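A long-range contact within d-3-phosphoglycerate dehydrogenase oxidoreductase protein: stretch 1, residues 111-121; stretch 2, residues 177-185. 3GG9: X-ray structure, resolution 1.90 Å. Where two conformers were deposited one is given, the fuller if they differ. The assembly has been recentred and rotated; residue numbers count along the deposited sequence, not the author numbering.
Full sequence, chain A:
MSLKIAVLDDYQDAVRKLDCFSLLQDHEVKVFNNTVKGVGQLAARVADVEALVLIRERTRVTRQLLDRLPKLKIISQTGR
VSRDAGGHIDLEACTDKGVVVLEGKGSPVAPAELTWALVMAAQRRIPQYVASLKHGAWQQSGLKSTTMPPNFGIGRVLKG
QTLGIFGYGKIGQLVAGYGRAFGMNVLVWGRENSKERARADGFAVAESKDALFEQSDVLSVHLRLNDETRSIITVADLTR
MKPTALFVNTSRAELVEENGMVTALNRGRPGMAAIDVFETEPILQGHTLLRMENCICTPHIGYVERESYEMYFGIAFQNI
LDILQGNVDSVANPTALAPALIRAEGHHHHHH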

# COMPACT_ATOMS: atom_id res chain seq x y z
N PRO A 111 -2.94 7.00 -11.56
CA PRO A 111 -2.78 7.84 -10.37
C PRO A 111 -3.83 7.67 -9.29
O PRO A 111 -3.55 7.94 -8.14
N ALA A 112 -5.06 7.24 -9.63
CA ALA A 112 -6.03 6.95 -8.58
C ALA A 112 -5.60 5.73 -7.75
O ALA A 112 -5.69 5.74 -6.52
N GLU A 113 -5.15 4.68 -8.42
CA GLU A 113 -4.73 3.49 -7.71
C GLU A 113 -3.51 3.81 -6.87
O GLU A 113 -3.36 3.31 -5.77
N LEU A 114 -2.67 4.64 -7.42
CA LEU A 114 -1.45 5.03 -6.70
C LEU A 114 -1.79 5.80 -5.42
O LEU A 114 -1.18 5.58 -4.37
N THR A 115 -2.71 6.76 -5.53
CA THR A 115 -3.26 7.45 -4.36
C THR A 115 -3.71 6.50 -3.25
O THR A 115 -3.38 6.68 -2.08
N TRP A 116 -4.45 5.47 -3.62
CA TRP A 116 -4.95 4.50 -2.66
C TRP A 116 -3.87 3.60 -2.09
O TRP A 116 -3.93 3.23 -0.93
N ALA A 117 -2.88 3.28 -2.91
CA ALA A 117 -1.74 2.48 -2.48
C ALA A 117 -1.02 3.24 -1.36
O ALA A 117 -0.62 2.65 -0.37
N LEU A 118 -0.92 4.55 -1.52
CA LEU A 118 -0.31 5.42 -0.49
C LEU A 118 -1.14 5.57 0.78
O LEU A 118 -0.60 5.59 1.86
N VAL A 119 -2.46 5.71 0.63
CA VAL A 119 -3.41 5.67 1.75
C VAL A 119 -3.22 4.43 2.60
O VAL A 119 -3.06 4.54 3.81
N MET A 120 -3.30 3.25 1.97
CA MET A 120 -3.10 1.97 2.66
C MET A 120 -1.67 1.81 3.22
O MET A 120 -1.50 1.35 4.36
N ALA A 121 -0.67 2.22 2.45
CA ALA A 121 0.72 2.09 2.87
C ALA A 121 0.93 2.94 4.11
O ALA A 121 1.46 2.45 5.10
N GLY A 177 -14.77 6.46 -4.72
CA GLY A 177 -15.32 5.11 -4.90
C GLY A 177 -14.58 4.04 -4.09
O GLY A 177 -15.20 3.17 -3.47
N TYR A 178 -13.25 4.11 -4.08
CA TYR A 178 -12.44 3.20 -3.26
C TYR A 178 -12.78 3.32 -1.78
O TYR A 178 -12.89 2.31 -1.05
N GLY A 179 -12.92 4.57 -1.33
CA GLY A 179 -13.29 4.87 0.05
C GLY A 179 -14.60 4.20 0.42
O GLY A 179 -14.67 3.52 1.44
N ARG A 180 -15.61 4.38 -0.43
CA ARG A 180 -16.92 3.77 -0.23
C ARG A 180 -16.83 2.24 -0.16
O ARG A 180 -17.45 1.61 0.71
N ALA A 181 -16.05 1.64 -1.06
CA ALA A 181 -15.89 0.19 -1.06
C ALA A 181 -15.12 -0.34 0.16
O ALA A 181 -15.29 -1.48 0.54
N PHE A 182 -14.28 0.50 0.77
CA PHE A 182 -13.68 0.12 2.05
C PHE A 182 -14.56 0.40 3.27
O PHE A 182 -14.15 0.12 4.40
N GLY A 183 -15.77 0.93 3.05
CA GLY A 183 -16.69 1.24 4.16
C GLY A 183 -16.33 2.52 4.93
O GLY A 183 -16.67 2.65 6.11
N MET A 184 -15.65 3.45 4.27
CA MET A 184 -15.29 4.74 4.85
C MET A 184 -16.49 5.71 4.75
O MET A 184 -17.39 5.51 3.93
N ASN A 185 -16.51 6.72 5.62
CA ASN A 185 -17.42 7.87 5.53
C ASN A 185 -16.84 8.91 4.57
O ASN A 185 -15.91 9.65 4.92

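Trp 116 is the centre of this contact. Its CA-to-CB bond points toward the second stretch, and chi1 near t (-153°) with chi2 at -106° carries the indole across the gap between the two backbones, where four residues meet it. Tyr 178 CB lies over one face of the indole, 3.8 Å from the centroid of the six-membered ring of Trp 116 and nearly on its normal, a CH-pi contact. Gly 179, with no side chain, brings its CA to 3.5 Å from Trp 116 CH2, so here the indole packs directly against backbone. Met 184, with rotamer m, t, p, sets its SD near the plane of the indole, 3.7 Å from Trp 116 CH2. Phe 182 (chi1 m) offers a ring face to Trp 116 NE1, which lies 3.6 Å from Phe 182 CE2, although the two ring planes are oblique at 44°.

Tyr 178 also points toward the first helix. Its chi1, m at -59°, sends the ring toward Ala 112 and Glu 113, with its edge toward the Trp 116 face in an offset edge-to-face pair. The small methyl of Ala 112 suits this close passage: its CB is 4.0 Å from Tyr 178 CE1. The phenol end meets the Glu 113 side chain, whose m, t conformation places CG 3.5 Å from Tyr 178 OH. No direct hydrogen bond joins the stretches; instead water 1 donates to Glu 113 OE2 at 2.5 Å and hydrogen-bonds Tyr 178 OH at 2.9 Å, bridging the two polar ends.

One turn beyond Trp 116, Met 120 adopts m, t, p, and its flexible thioether brings CE within 3.4 Å of Phe 182 CE1. Leu 114 and Arg 180 point away, leaving a mainly apolar and aromatic interface.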

# COMPACT_ATOMS: atom_id res chain seq x y z
CB PRO A 111 -2.79 9.28 -10.95
CG PRO A 111 -3.64 9.14 -12.18
CD PRO A 111 -3.23 7.81 -12.76
CB ALA A 112 -7.43 6.69 -9.19
CB GLU A 113 -4.41 2.37 -8.67
CG GLU A 113 -5.70 1.85 -9.32
CD GLU A 113 -5.54 0.52 -10.00
OE1 GLU A 113 -4.44 -0.05 -9.93
OE2 GLU A 113 -6.53 0.02 -10.60
CB LEU A 114 -0.55 5.84 -7.60
CG LEU A 114 0.88 6.08 -7.09
CD1 LEU A 114 0.99 7.37 -6.22
CD2 LEU A 114 1.45 4.85 -6.33
CB THR A 115 -4.45 8.39 -4.76
OG1 THR A 115 -3.99 9.31 -5.74
CG2 THR A 115 -4.98 9.15 -3.55
CB TRP A 116 -6.05 3.61 -3.28
CG TRP A 116 -6.95 3.14 -2.19
CD1 TRP A 116 -7.01 1.89 -1.65
CD2 TRP A 116 -7.86 3.95 -1.42
NE1 TRP A 116 -7.94 1.86 -0.62
CE2 TRP A 116 -8.47 3.11 -0.47
CE3 TRP A 116 -8.23 5.30 -1.48
CZ2 TRP A 116 -9.42 3.59 0.44
CZ3 TRP A 116 -9.17 5.77 -0.57
CH2 TRP A 116 -9.76 4.92 0.37
CB ALA A 117 -0.78 2.24 -3.68
CB LEU A 118 0.00 6.79 -1.07
CG LEU A 118 1.22 6.91 -1.97
CD1 LEU A 118 1.31 8.33 -2.50
CD2 LEU A 118 2.49 6.54 -1.20
CB VAL A 119 -4.95 5.74 1.29
CG1 VAL A 119 -5.85 5.49 2.45
CG2 VAL A 119 -5.25 7.08 0.69
CB MET A 120 -3.50 0.83 1.73
CG MET A 120 -4.97 1.00 1.34
SD MET A 120 -5.74 -0.54 0.86
CE MET A 120 -6.27 -1.02 2.51
CB ALA A 121 1.67 2.49 1.75
CB TYR A 178 -10.94 3.47 -3.47
CG TYR A 178 -10.44 3.32 -4.90
CD1 TYR A 178 -9.35 4.04 -5.34
CD2 TYR A 178 -11.05 2.41 -5.80
CE1 TYR A 178 -8.86 3.90 -6.64
CE2 TYR A 178 -10.58 2.28 -7.11
CZ TYR A 178 -9.48 3.02 -7.52
OH TYR A 178 -8.99 2.89 -8.80
CB ARG A 180 -17.89 4.20 -1.34
CG ARG A 180 -19.36 3.95 -0.99
CD ARG A 180 -20.11 5.24 -0.63
NE ARG A 180 -19.65 5.86 0.61
CZ ARG A 180 -20.16 6.97 1.13
NH1 ARG A 180 -21.17 7.59 0.53
NH2 ARG A 180 -19.67 7.47 2.26
CB ALA A 181 -15.25 -0.28 -2.32
CB PHE A 182 -12.26 0.73 2.21
CG PHE A 182 -11.19 -0.12 1.55
CD1 PHE A 182 -10.41 -0.98 2.32
CD2 PHE A 182 -11.03 -0.14 0.17
CE1 PHE A 182 -9.46 -1.81 1.73
CE2 PHE A 182 -10.06 -1.00 -0.43
CZ PHE A 182 -9.29 -1.82 0.37
CB MET A 184 -14.05 5.34 4.17
CG MET A 184 -12.78 4.47 4.23
SD MET A 184 -11.30 5.34 3.67
CE MET A 184 -10.89 6.32 5.13
CB ASN A 185 -17.66 8.45 6.94
CG ASN A 185 -18.70 9.57 6.96
OD1 ASN A 185 -19.76 9.46 6.34
ND2 ASN A 185 -18.41 10.65 7.70
O HOH W 1 -8.97 0.51 -10.41